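Local structure of major capsid protein (Human herpesvirus 1, 1NO7) at residues A39-P44 with L544-F549; D50-F55 with L539-L544; V198-T203 with V434-P439; A175-L180 with C211-N216. The protein forms the hexons and pentons of the icosahedral herpesvirus capsid, its upper domain probably standing at the outer end of each capsomer. One frame throughout, in Å; residues are numbered along the deposited sequence.

Contact 1 of 4, residues A39-P44 with L544-F549; sequences AYVAAP and LGANYF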
loop_
_atom_site.group_PDB
_atom_site.type_symbol
_atom_site.label_atom_id
_atom_site.label_comp_id
_atom_site.label_asym_id
_atom_site.label_seq_id
_atom_site.Cartn_x
_atom_site.Cartn_y
_atom_site.Cartn_z
ATOM N N ALA A 39 4.951 7.488 -20.472
ATOM C CA ALA A 39 6.020 8.474 -20.546
ATOM C C ALA A 39 5.842 9.734 -19.720
ATOM O O ALA A 39 6.816 10.238 -19.155
ATOM C CB ALA A 39 6.268 8.852 -22.002
ATOM N N TYR A 40 4.613 10.244 -19.648
ATOM C CA TYR A 40 4.333 11.475 -18.905
ATOM C C TYR A 40 4.128 11.333 -17.397
ATOM O O TYR A 40 3.718 10.283 -16.903
ATOM C CB TYR A 40 3.110 12.163 -19.493
ATOM C CG TYR A 40 3.008 13.623 -19.122
ATOM C CD1 TYR A 40 4.078 14.489 -19.339
ATOM C CD2 TYR A 40 1.819 14.158 -18.638
ATOM C CE1 TYR A 40 3.966 15.855 -19.096
ATOM C CE2 TYR A 40 1.694 15.527 -18.390
ATOM C CZ TYR A 40 2.771 16.370 -18.627
ATOM O OH TYR A 40 2.644 17.731 -18.438
ATOM N N VAL A 41 4.415 12.411 -16.670
ATOM C CA VAL A 41 4.250 12.431 -15.219
ATOM C C VAL A 41 3.707 13.787 -14.772
ATOM O O VAL A 41 4.416 14.802 -14.809
ATOM C CB VAL A 41 5.594 12.141 -14.478
ATOM C CG1 VAL A 41 5.529 12.657 -13.027
ATOM C CG2 VAL A 41 5.868 10.632 -14.481
ATOM N N ALA A 42 2.441 13.789 -14.350
ATOM C CA ALA A 42 1.758 14.998 -13.889
ATOM C C ALA A 42 2.098 15.374 -12.440
ATOM O O ALA A 42 2.794 14.642 -11.726
ATOM C CB ALA A 42 0.243 14.826 -14.042
ATOM N N ALA A 43 1.607 16.535 -12.018
ATOM C CA ALA A 43 1.833 17.009 -10.664
ATOM C C ALA A 43 0.497 17.010 -9.910
ATOM O O ALA A 43 -0.564 17.261 -10.495
ATOM C CB ALA A 43 2.434 18.402 -10.698
ATOM N N PRO A 44 0.537 16.720 -8.598
ATOM C CA PRO A 44 -0.617 16.660 -7.694
ATOM C C PRO A 44 -1.748 17.655 -7.967
ATOM O O PRO A 44 -1.567 18.872 -7.871
ATOM C CB PRO A 44 0.028 16.856 -6.332
ATOM C CG PRO A 44 1.293 16.069 -6.487
ATOM C CD PRO A 44 1.790 16.527 -7.846
ATOM N N LEU A 544 0.436 10.543 -10.141
ATOM C CA LEU A 544 1.085 9.666 -9.166
ATOM C C LEU A 544 2.298 8.930 -9.716
ATOM O O LEU A 544 2.855 8.061 -9.040
ATOM C CB LEU A 544 0.077 8.637 -8.633
ATOM C CG LEU A 544 -0.995 9.088 -7.630
ATOM C CD1 LEU A 544 -2.226 8.187 -7.715
ATOM C CD2 LEU A 544 -0.393 9.070 -6.232
ATOM N N GLY A 545 2.697 9.269 -10.941
ATOM C CA GLY A 545 3.851 8.623 -11.549
ATOM C C GLY A 545 3.563 7.933 -12.873
ATOM O O GLY A 545 2.403 7.710 -13.235
ATOM N N ALA A 546 4.631 7.600 -13.595
ATOM C CA ALA A 546 4.532 6.926 -14.894
ATOM C C ALA A 546 5.453 5.704 -14.924
ATOM O O ALA A 546 6.534 5.710 -14.318
ATOM C CB ALA A 546 4.903 7.887 -16.016
ATOM N N ASN A 547 5.036 4.668 -15.647
ATOM C CA ASN A 547 5.824 3.442 -15.712
ATOM C C ASN A 547 7.308 3.603 -15.986
ATOM O O ASN A 547 8.146 3.008 -15.297
ATOM C CB ASN A 547 5.280 2.480 -16.759
ATOM C CG ASN A 547 6.148 1.243 -16.888
ATOM O OD1 ASN A 547 7.290 1.322 -17.336
ATOM N ND2 ASN A 547 5.623 0.099 -16.470
ATOM N N TYR A 548 7.642 4.376 -17.012
ATOM C CA TYR A 548 9.037 4.560 -17.354
ATOM C C TYR A 548 9.847 5.335 -16.326
ATOM O O TYR A 548 11.006 5.655 -16.581
ATOM C CB TYR A 548 9.159 5.203 -18.737
ATOM C CG TYR A 548 8.898 4.218 -19.867
ATOM C CD1 TYR A 548 8.022 4.533 -20.911
ATOM C CD2 TYR A 548 9.500 2.961 -19.877
ATOM C CE1 TYR A 548 7.748 3.608 -21.943
ATOM C CE2 TYR A 548 9.231 2.039 -20.898
ATOM C CZ TYR A 548 8.353 2.373 -21.922
ATOM O OH TYR A 548 8.070 1.470 -22.925
ATOM N N PHE A 549 9.261 5.632 -15.164
ATOM C CA PHE A 549 10.013 6.341 -14.125
ATOM C C PHE A 549 9.929 5.690 -12.738
ATOM O O PHE A 549 10.704 6.037 -11.833
ATOM C CB PHE A 549 9.571 7.792 -14.020
ATOM C CG PHE A 549 9.699 8.566 -15.299
ATOM C CD1 PHE A 549 8.913 8.252 -16.408
ATOM C CD2 PHE A 549 10.544 9.670 -15.368
ATOM C CE1 PHE A 549 8.956 9.034 -17.564
ATOM C CE2 PHE A 549 10.595 10.466 -16.525
ATOM C CZ PHE A 549 9.799 10.146 -17.619
#
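The first torsion of V41, with CG1 anti to the backbone N (chi1 160°), puts CG2 beside that nitrogen and in reach of residues 544-549, while F549 holds CG beside its own backbone N (chi1 -57°), and the ring beyond it meets the same methyl. CG2 of V41 therefore carries much of the packing. It rests on the methyl of A546, with V41 CG2 and A546 CB 3.3 Å apart, and also touches the carbonyl carbon C of G545. The same V41 CG2 stands 4.3 Å above the F549 ring plane, offset toward the rim. At the far end the backbone O of A39 lies obliquely to the F549 ring, nearest CE1, and A39 N comes to 4.3 Å from CD1 of Y548, also at a slant. The two segments run in opposite senses: V41 faces G545, their CA atoms 5.3 Å apart, and A39 faces Y548. G545 adopts a positive phi (122°), a backbone shape readily open to glycine. Beyond the pair, the Y548 ring stacks on F100, F549 bonds through its backbone to F479, and the backbone of A42 bonds to P542. Every touching residue is buried. The principle illustrated is that two irregular segments can be joined by apolar contacts while backbone groups such as those of A42 and F549 bond outside the pair. Within 544-549 the chain reverses through A546-F549, where F549 N donates to A546 O at 2.9 Å, the closure and backbone angles of a type I beta turn.

Contact 2 of 4, residues D50-F55 with L539-L544; sequences DMQQLF and LVPPAL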
loop_
_atom_site.group_PDB
_atom_site.type_symbol
_atom_site.label_atom_id
_atom_site.label_comp_id
_atom_site.label_asym_id
_atom_site.label_seq_id
_atom_site.Cartn_x
_atom_site.Cartn_y
_atom_site.Cartn_z
ATOM N N ASP A 50 -10.651 13.026 -6.033
ATOM C CA ASP A 50 -11.119 13.459 -7.347
ATOM C C ASP A 50 -10.090 13.095 -8.400
ATOM O O ASP A 50 -10.429 12.722 -9.524
ATOM C CB ASP A 50 -11.342 14.966 -7.375
ATOM C CG ASP A 50 -12.803 15.330 -7.355
ATOM O OD1 ASP A 50 -13.573 14.684 -8.108
ATOM O OD2 ASP A 50 -13.169 16.259 -6.602
ATOM N N MET A 51 -8.828 13.231 -8.007
ATOM C CA MET A 51 -7.667 12.929 -8.833
ATOM C C MET A 51 -7.947 11.906 -9.936
ATOM O O MET A 51 -8.018 12.242 -11.116
ATOM C CB MET A 51 -6.570 12.413 -7.917
ATOM C CG MET A 51 -5.205 12.357 -8.518
ATOM S SD MET A 51 -4.063 12.276 -7.138
ATOM C CE MET A 51 -4.152 14.035 -6.537
ATOM N N GLN A 52 -8.099 10.655 -9.531
ATOM C CA GLN A 52 -8.382 9.553 -10.448
ATOM C C GLN A 52 -9.426 9.849 -11.535
ATOM O O GLN A 52 -9.373 9.264 -12.626
ATOM C CB GLN A 52 -8.840 8.331 -9.650
ATOM C CG GLN A 52 -8.045 7.057 -9.896
ATOM C CD GLN A 52 -8.304 6.427 -11.250
ATOM O OE1 GLN A 52 -9.404 6.543 -11.817
ATOM N NE2 GLN A 52 -7.296 5.734 -11.769
ATOM N N GLN A 53 -10.390 10.722 -11.242
ATOM C CA GLN A 53 -11.427 11.048 -12.229
ATOM C C GLN A 53 -10.936 12.115 -13.191
ATOM O O GLN A 53 -11.102 11.998 -14.406
ATOM C CB GLN A 53 -12.712 11.520 -11.543
ATOM C CG GLN A 53 -13.810 10.477 -11.582
ATOM C CD GLN A 53 -13.867 9.770 -12.927
ATOM O OE1 GLN A 53 -13.976 10.408 -13.974
ATOM N NE2 GLN A 53 -13.787 8.445 -12.903
ATOM N N LEU A 54 -10.339 13.159 -12.630
ATOM C CA LEU A 54 -9.787 14.243 -13.418
ATOM C C LEU A 54 -8.903 13.612 -14.497
ATOM O O LEU A 54 -8.750 14.165 -15.594
ATOM C CB LEU A 54 -8.962 15.138 -12.499
ATOM C CG LEU A 54 -8.216 16.323 -13.095
ATOM C CD1 LEU A 54 -9.208 17.228 -13.813
ATOM C CD2 LEU A 54 -7.468 17.049 -11.978
ATOM N N PHE A 55 -8.349 12.444 -14.158
ATOM C CA PHE A 55 -7.467 11.652 -15.025
ATOM C C PHE A 55 -8.219 11.039 -16.215
ATOM O O PHE A 55 -8.006 11.446 -17.360
ATOM C CB PHE A 55 -6.795 10.564 -14.161
ATOM C CG PHE A 55 -5.990 9.529 -14.928
ATOM C CD1 PHE A 55 -5.492 9.781 -16.200
ATOM C CD2 PHE A 55 -5.685 8.305 -14.329
ATOM C CE1 PHE A 55 -4.703 8.830 -16.858
ATOM C CE2 PHE A 55 -4.900 7.353 -14.977
ATOM C CZ PHE A 55 -4.409 7.615 -16.241
ATOM N N LEU A 539 -4.019 1.601 -14.718
ATOM C CA LEU A 539 -4.424 3.011 -14.813
ATOM C C LEU A 539 -3.868 3.972 -13.761
ATOM O O LEU A 539 -4.570 4.895 -13.345
ATOM C CB LEU A 539 -5.957 3.129 -14.797
ATOM C CG LEU A 539 -6.750 2.650 -16.017
ATOM C CD1 LEU A 539 -6.125 3.275 -17.248
ATOM C CD2 LEU A 539 -6.759 1.111 -16.114
ATOM N N VAL A 540 -2.622 3.781 -13.340
ATOM C CA VAL A 540 -2.041 4.685 -12.344
ATOM C C VAL A 540 -1.963 6.138 -12.845
ATOM O O VAL A 540 -1.215 6.441 -13.783
ATOM C CB VAL A 540 -0.623 4.233 -11.941
ATOM C CG1 VAL A 540 0.033 5.284 -11.042
ATOM C CG2 VAL A 540 -0.698 2.889 -11.220
ATOM N N PRO A 541 -2.723 7.054 -12.208
ATOM C CA PRO A 541 -2.784 8.483 -12.543
ATOM C C PRO A 541 -1.426 9.119 -12.806
ATOM O O PRO A 541 -0.517 9.053 -11.967
ATOM C CB PRO A 541 -3.455 9.090 -11.316
ATOM C CG PRO A 541 -4.401 8.028 -10.915
ATOM C CD PRO A 541 -3.539 6.781 -11.011
ATOM N N PRO A 542 -1.271 9.759 -13.976
ATOM C CA PRO A 542 0.010 10.396 -14.288
ATOM C C PRO A 542 0.439 11.336 -13.175
ATOM O O PRO A 542 1.613 11.680 -13.077
ATOM C CB PRO A 542 -0.266 11.126 -15.603
ATOM C CG PRO A 542 -1.740 11.372 -15.562
ATOM C CD PRO A 542 -2.273 10.069 -15.006
ATOM N N ALA A 543 -0.503 11.747 -12.332
ATOM C CA ALA A 543 -0.181 12.639 -11.216
ATOM C C ALA A 543 0.596 11.866 -10.138
ATOM O O ALA A 543 1.332 12.459 -9.336
ATOM C CB ALA A 543 -1.467 13.230 -10.623
ATOM N N LEU A 544 0.436 10.543 -10.141
ATOM C CA LEU A 544 1.085 9.666 -9.166
ATOM C C LEU A 544 2.298 8.930 -9.716
ATOM O O LEU A 544 2.855 8.061 -9.040
ATOM C CB LEU A 544 0.077 8.637 -8.633
ATOM C CG LEU A 544 -0.995 9.088 -7.630
ATOM C CD1 LEU A 544 -2.226 8.187 -7.715
ATOM C CD2 LEU A 544 -0.393 9.070 -6.232
#
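A CH-pi contact between F55 and P542 links helix 48-56 to a proline-rich turn. Residues P541 to L544 form a type I beta turn, closed by a hydrogen bond from L544 N to P541 O, and the helix sets M51, Q52 and F55 against it. CG of F55 is anti to its backbone N (chi1 172°), and the ring beyond it meets the prolines. CD of P542 sits over the centre of one ring face, 3.3 Å from the centroid of F55 and 14° off the ring normal. The backbone carbonyl of L539 lies in the ring plane at the edge, by CE2, and P541 crosses the phenylalanine at about a right angle, its CG 3.7 Å from F55 CD2. One helical turn earlier, M51 reaches the closing end of the turn, with its SD 4.5 Å from CG of L544 and its CG beside the A543 methyl. W59 adds a second aromatic ring: it meets F55 edge-to-face and touches P542 as well. The loop is tied separately by V540 O, which accepts from the hydroxyl of Y37. Q52 bends at chi2 and brings its amide over to the prolines; NE2 of Q52 approaches L539 O at an angle too poor for a hydrogen bond, and packs 3.8 Å from CG of P541.

Contact 3 of 4, residues V198-T203 with V434-P439; sequences VVQCIT and VVVDGP
OD2 of D437 is gripped by two side chains of helix 195-208: the amide of Q200, with NE2 of Q200 and OD2 of D437 3.3 Å apart, and the guanidinium of R196, which makes a salt bridge through NH2. The amide comes from above the carboxylate plane, 66° out of it, and the two flat groups are turned 62° against each other. The other end of the same amide faces the backbone. D437 N donates to OE1 of Q200 at 3.0 Å, reaching the oxygen in the plane of its carbonyl. Q200 thus acts as donor and acceptor toward a single residue. Its chain bends at chi2, and D437 has CG between its backbone N and carbonyl carbon (chi1 69°), with the carboxylate beyond it coming near the amide. The acid also works in its own segment: as N-cap of helix 438-442 it accepts from A440 N through OD1. Beside the polar pair lies a valine surface, where CG2 of V436 is 3.9 Å from CB of Q200 and 4.2 Å from SG of C201, and CG1 of V434 approaches C201 CA. V435 N donates to OG of S204. Together, the positive charge of R196 and the start of helix 438-442 would probably stabilise D437 as a carboxylate, so that the capping residue of one helix is also clasped, by charge and amide, to another.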
loop_
_atom_site.group_PDB
_atom_site.type_symbol
_atom_site.label_atom_id
_atom_site.label_comp_id
_atom_site.label_asym_id
_atom_site.label_seq_id
_atom_site.Cartn_x
_atom_site.Cartn_y
_atom_site.Cartn_z
ATOM N N VAL A 198 -11.135 -5.391 18.418
ATOM C CA VAL A 198 -10.369 -6.104 17.401
ATOM C C VAL A 198 -10.274 -7.602 17.669
ATOM O O VAL A 198 -10.655 -8.423 16.821
ATOM C CB VAL A 198 -8.942 -5.563 17.299
ATOM C CG1 VAL A 198 -8.076 -6.569 16.572
ATOM C CG2 VAL A 198 -8.940 -4.223 16.564
ATOM N N VAL A 199 -9.759 -7.956 18.845
ATOM C CA VAL A 199 -9.612 -9.360 19.189
ATOM C C VAL A 199 -10.887 -10.102 18.809
ATOM O O VAL A 199 -10.843 -11.252 18.365
ATOM C CB VAL A 199 -9.352 -9.575 20.699
ATOM C CG1 VAL A 199 -8.996 -11.037 20.936
ATOM C CG2 VAL A 199 -8.226 -8.663 21.196
ATOM N N GLN A 200 -12.023 -9.427 18.965
ATOM C CA GLN A 200 -13.301 -10.040 18.624
ATOM C C GLN A 200 -13.417 -10.312 17.111
ATOM O O GLN A 200 -13.621 -11.467 16.694
ATOM C CB GLN A 200 -14.459 -9.142 19.070
ATOM C CG GLN A 200 -14.426 -8.737 20.545
ATOM C CD GLN A 200 -15.793 -8.857 21.206
ATOM O OE1 GLN A 200 -16.792 -8.345 20.693
ATOM N NE2 GLN A 200 -15.839 -9.538 22.347
ATOM N N CYS A 201 -13.291 -9.251 16.305
ATOM C CA CYS A 201 -13.379 -9.374 14.846
ATOM C C CYS A 201 -12.493 -10.495 14.349
ATOM O O CYS A 201 -12.948 -11.418 13.656
ATOM C CB CYS A 201 -12.915 -8.100 14.164
ATOM S SG CYS A 201 -13.746 -6.656 14.774
ATOM N N ILE A 202 -11.214 -10.411 14.703
ATOM C CA ILE A 202 -10.288 -11.429 14.257
ATOM C C ILE A 202 -10.754 -12.835 14.627
ATOM O O ILE A 202 -10.818 -13.712 13.760
ATOM C CB ILE A 202 -8.893 -11.206 14.828
ATOM C CG1 ILE A 202 -8.383 -9.811 14.408
ATOM C CG2 ILE A 202 -7.985 -12.362 14.370
ATOM C CD1 ILE A 202 -6.965 -9.471 14.890
ATOM N N THR A 203 -11.084 -13.053 15.903
ATOM C CA THR A 203 -11.522 -14.385 16.321
ATOM C C THR A 203 -12.784 -14.737 15.584
ATOM O O THR A 203 -12.931 -15.837 15.048
ATOM C CB THR A 203 -11.810 -14.473 17.807
ATOM O OG1 THR A 203 -10.895 -13.644 18.545
ATOM C CG2 THR A 203 -11.640 -15.923 18.252
ATOM N N VAL A 434 -19.889 -11.141 11.523
ATOM C CA VAL A 434 -18.984 -10.801 12.619
ATOM C C VAL A 434 -19.733 -10.784 13.971
ATOM O O VAL A 434 -20.883 -10.338 14.037
ATOM C CB VAL A 434 -18.434 -9.416 12.405
ATOM C CG1 VAL A 434 -17.598 -8.996 13.614
ATOM C CG2 VAL A 434 -17.635 -9.391 11.118
ATOM N N VAL A 435 -19.083 -11.236 15.043
ATOM C CA VAL A 435 -19.724 -11.254 16.361
ATOM C C VAL A 435 -19.013 -10.390 17.390
ATOM O O VAL A 435 -18.017 -10.799 17.992
ATOM C CB VAL A 435 -19.821 -12.684 16.901
ATOM C CG1 VAL A 435 -20.320 -12.679 18.343
ATOM C CG2 VAL A 435 -20.766 -13.467 16.012
ATOM N N VAL A 436 -19.541 -9.192 17.597
ATOM C CA VAL A 436 -18.968 -8.255 18.545
ATOM C C VAL A 436 -20.014 -7.803 19.562
ATOM O O VAL A 436 -21.077 -7.323 19.162
ATOM C CB VAL A 436 -18.462 -7.027 17.822
ATOM C CG1 VAL A 436 -18.073 -5.962 18.820
ATOM C CG2 VAL A 436 -17.300 -7.405 16.960
ATOM N N ASP A 437 -19.713 -7.940 20.860
ATOM C CA ASP A 437 -20.645 -7.534 21.912
ATOM C C ASP A 437 -20.689 -6.006 22.108
ATOM O O ASP A 437 -19.880 -5.259 21.531
ATOM C CB ASP A 437 -20.298 -8.220 23.237
ATOM C CG ASP A 437 -18.999 -7.715 23.839
ATOM O OD1 ASP A 437 -18.761 -6.483 23.818
ATOM O OD2 ASP A 437 -18.221 -8.554 24.350
ATOM N N GLY A 438 -21.643 -5.561 22.932
ATOM C CA GLY A 438 -21.851 -4.145 23.197
ATOM C C GLY A 438 -20.677 -3.305 23.682
ATOM O O GLY A 438 -20.329 -2.317 23.040
ATOM N N PRO A 439 -20.051 -3.653 24.816
ATOM C CA PRO A 439 -18.922 -2.865 25.319
ATOM C C PRO A 439 -17.872 -2.661 24.232
ATOM O O PRO A 439 -17.398 -1.536 24.009
ATOM C CB PRO A 439 -18.393 -3.716 26.474
ATOM C CG PRO A 439 -19.614 -4.447 26.948
ATOM C CD PRO A 439 -20.270 -4.848 25.649
#

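Contact 4 of 4, residues A175-L180 with C211-N216; sequences AVFYLL and CAAFVN
The rings of F177 and F214 lie almost parallel, planes at 19°, but are slid so far apart, with centroids separated by 5.1 Å, that they barely overlap. Over one face of F177 stands CZ of F214, 4.1 Å from F177 CG, while at the edge of the F214 ring, near its plane, lies CB of L180, 4.3 Å from F214 CE2. F214 holds CG beside its backbone N (chi1 -57°), and its ring reaches back to helix 176-183, where CE2 of F214 comes 3.5 Å from the carbonyl O of F177 and also touches F177 CB. The CD2 and CE2 atoms of F177 approach A213: CD2 of F177 is 3.9 Å from A213 O, obliquely, and CE2 is near the methyl of A213, a poorly ordered residue. At the other end of the loop, ND2 of N216 stands 4.2 Å from CE2 of Y178, slanting to the ring; its polar partners are elsewhere, in L488 O and the side chain of Q181. Further aromatics frame the pair, since Y173 and Y205 each meet F177 edge-to-face. Hydroxyls serve the loop backbone too: A213 O accepts from Y173, and F214 N donates to the hydroxyl of Y240. As a worked case of a loop without regular structure held in a helical core, the contact implies a division of labour, in which dispersion between rings and aliphatic carbons joins loop 211-216 to helix 176-183, while the backbone atoms A213 O and F214 N find tyrosine hydroxyls outside the two segments.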
loop_
_atom_site.group_PDB
_atom_site.type_symbol
_atom_site.label_atom_id
_atom_site.label_comp_id
_atom_site.label_asym_id
_atom_site.label_seq_id
_atom_site.Cartn_x
_atom_site.Cartn_y
_atom_site.Cartn_z
ATOM N N ALA A 175 -16.702 -6.003 5.321
ATOM C CA ALA A 175 -16.378 -4.623 5.037
ATOM C C ALA A 175 -15.953 -3.910 6.312
ATOM O O ALA A 175 -14.939 -3.212 6.334
ATOM C CB ALA A 175 -17.569 -3.937 4.445
ATOM N N VAL A 176 -16.740 -4.086 7.371
ATOM C CA VAL A 176 -16.460 -3.462 8.663
ATOM C C VAL A 176 -14.954 -3.273 8.911
ATOM O O VAL A 176 -14.486 -2.166 9.242
ATOM C CB VAL A 176 -17.044 -4.312 9.780
ATOM C CG1 VAL A 176 -16.926 -3.587 11.096
ATOM C CG2 VAL A 176 -18.485 -4.639 9.460
ATOM N N PHE A 177 -14.205 -4.361 8.727
ATOM C CA PHE A 177 -12.752 -4.377 8.908
ATOM C C PHE A 177 -12.041 -3.201 8.240
ATOM O O PHE A 177 -11.127 -2.614 8.823
ATOM C CB PHE A 177 -12.190 -5.695 8.377
ATOM C CG PHE A 177 -12.645 -6.909 9.154
ATOM C CD1 PHE A 177 -13.630 -6.807 10.126
ATOM C CD2 PHE A 177 -12.081 -8.162 8.907
ATOM C CE1 PHE A 177 -14.045 -7.934 10.839
ATOM C CE2 PHE A 177 -12.488 -9.303 9.616
ATOM C CZ PHE A 177 -13.471 -9.187 10.582
ATOM N N TYR A 178 -12.440 -2.862 7.016
ATOM C CA TYR A 178 -11.817 -1.724 6.333
ATOM C C TYR A 178 -12.116 -0.448 7.120
ATOM O O TYR A 178 -11.185 0.284 7.505
ATOM C CB TYR A 178 -12.342 -1.541 4.899
ATOM C CG TYR A 178 -11.932 -2.626 3.916
ATOM C CD1 TYR A 178 -12.752 -3.728 3.685
ATOM C CD2 TYR A 178 -10.724 -2.548 3.210
ATOM C CE1 TYR A 178 -12.380 -4.732 2.774
ATOM C CE2 TYR A 178 -10.342 -3.551 2.294
ATOM C CZ TYR A 178 -11.178 -4.640 2.082
ATOM O OH TYR A 178 -10.828 -5.645 1.193
ATOM N N LEU A 179 -13.405 -0.183 7.370
ATOM C CA LEU A 179 -13.772 1.026 8.117
ATOM C C LEU A 179 -13.019 1.033 9.448
ATOM O O LEU A 179 -12.491 2.079 9.858
ATOM C CB LEU A 179 -15.285 1.105 8.366
ATOM C CG LEU A 179 -16.193 0.934 7.148
ATOM C CD1 LEU A 179 -16.154 -0.552 6.748
ATOM C CD2 LEU A 179 -17.634 1.374 7.463
ATOM N N LEU A 180 -12.965 -0.126 10.113
ATOM C CA LEU A 180 -12.246 -0.217 11.377
ATOM C C LEU A 180 -10.799 0.204 11.144
ATOM O O LEU A 180 -10.291 1.114 11.821
ATOM C CB LEU A 180 -12.271 -1.644 11.926
ATOM C CG LEU A 180 -13.464 -1.974 12.820
ATOM C CD1 LEU A 180 -13.230 -3.336 13.553
ATOM C CD2 LEU A 180 -13.640 -0.813 13.817
ATOM N N CYS A 211 -8.986 -17.374 8.271
ATOM C CA CYS A 211 -8.343 -16.288 7.511
ATOM C C CYS A 211 -7.875 -15.123 8.372
ATOM O O CYS A 211 -8.630 -14.589 9.191
ATOM C CB CYS A 211 -9.303 -15.722 6.476
ATOM S SG CYS A 211 -9.962 -16.965 5.383
ATOM N N ALA A 212 -6.631 -14.711 8.169
ATOM C CA ALA A 212 -6.073 -13.604 8.932
ATOM C C ALA A 212 -6.965 -12.390 8.734
ATOM O O ALA A 212 -7.265 -12.001 7.604
ATOM C CB ALA A 212 -4.681 -13.309 8.458
ATOM N N ALA A 213 -7.393 -11.810 9.849
ATOM C CA ALA A 213 -8.273 -10.652 9.847
ATOM C C ALA A 213 -7.783 -9.407 9.102
ATOM O O ALA A 213 -8.397 -9.030 8.108
ATOM C CB ALA A 213 -8.633 -10.287 11.273
ATOM N N PHE A 214 -6.694 -8.768 9.530
ATOM C CA PHE A 214 -6.300 -7.542 8.824
ATOM C C PHE A 214 -5.010 -7.530 7.982
ATOM O O PHE A 214 -4.329 -6.490 7.910
ATOM C CB PHE A 214 -6.230 -6.383 9.806
ATOM C CG PHE A 214 -7.506 -6.144 10.551
ATOM C CD1 PHE A 214 -7.980 -7.085 11.469
ATOM C CD2 PHE A 214 -8.234 -4.965 10.351
ATOM C CE1 PHE A 214 -9.149 -6.866 12.176
ATOM C CE2 PHE A 214 -9.417 -4.727 11.056
ATOM C CZ PHE A 214 -9.878 -5.677 11.970
ATOM N N VAL A 215 -4.683 -8.648 7.327
ATOM C CA VAL A 215 -3.467 -8.751 6.500
ATOM C C VAL A 215 -3.242 -7.630 5.466
ATOM O O VAL A 215 -2.133 -7.481 4.937
ATOM C CB VAL A 215 -3.469 -10.039 5.726
ATOM C CG1 VAL A 215 -3.521 -11.203 6.673
ATOM C CG2 VAL A 215 -4.677 -10.051 4.792
ATOM N N ASN A 216 -4.282 -6.856 5.158
ATOM C CA ASN A 216 -4.141 -5.783 4.178
ATOM C C ASN A 216 -3.464 -4.519 4.754
ATOM O O ASN A 216 -3.367 -3.481 4.077
ATOM C CB ASN A 216 -5.519 -5.440 3.568
ATOM C CG ASN A 216 -6.267 -4.368 4.349
ATOM O OD1 ASN A 216 -6.706 -4.587 5.489
ATOM N ND2 ASN A 216 -6.410 -3.192 3.737
#

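Overall arrangement
The four contacts form two clusters joined by a long chain excursion. Contacts 1 and 2 share L544, have centres 10 Å apart, and are stitched by a probable hydrogen bond from A42 N to P542 O at 2.6 Å; along the sequence contact 2 is nested within contact 1. Contacts 3 and 4 both lie inside the loop these close. Their segments alternate in sequence, and their centres are 12 Å apart. Helix 195-208 belongs to contact 3 and also packs on contact 4: C201, which touches V436, also sets its CB 3.5 Å from F177 CE1, and I202 meets A213 and F214. Contact 1 and contact 4 lie on opposite sides of the chain's centre, their nearest atoms about 17 Å apart.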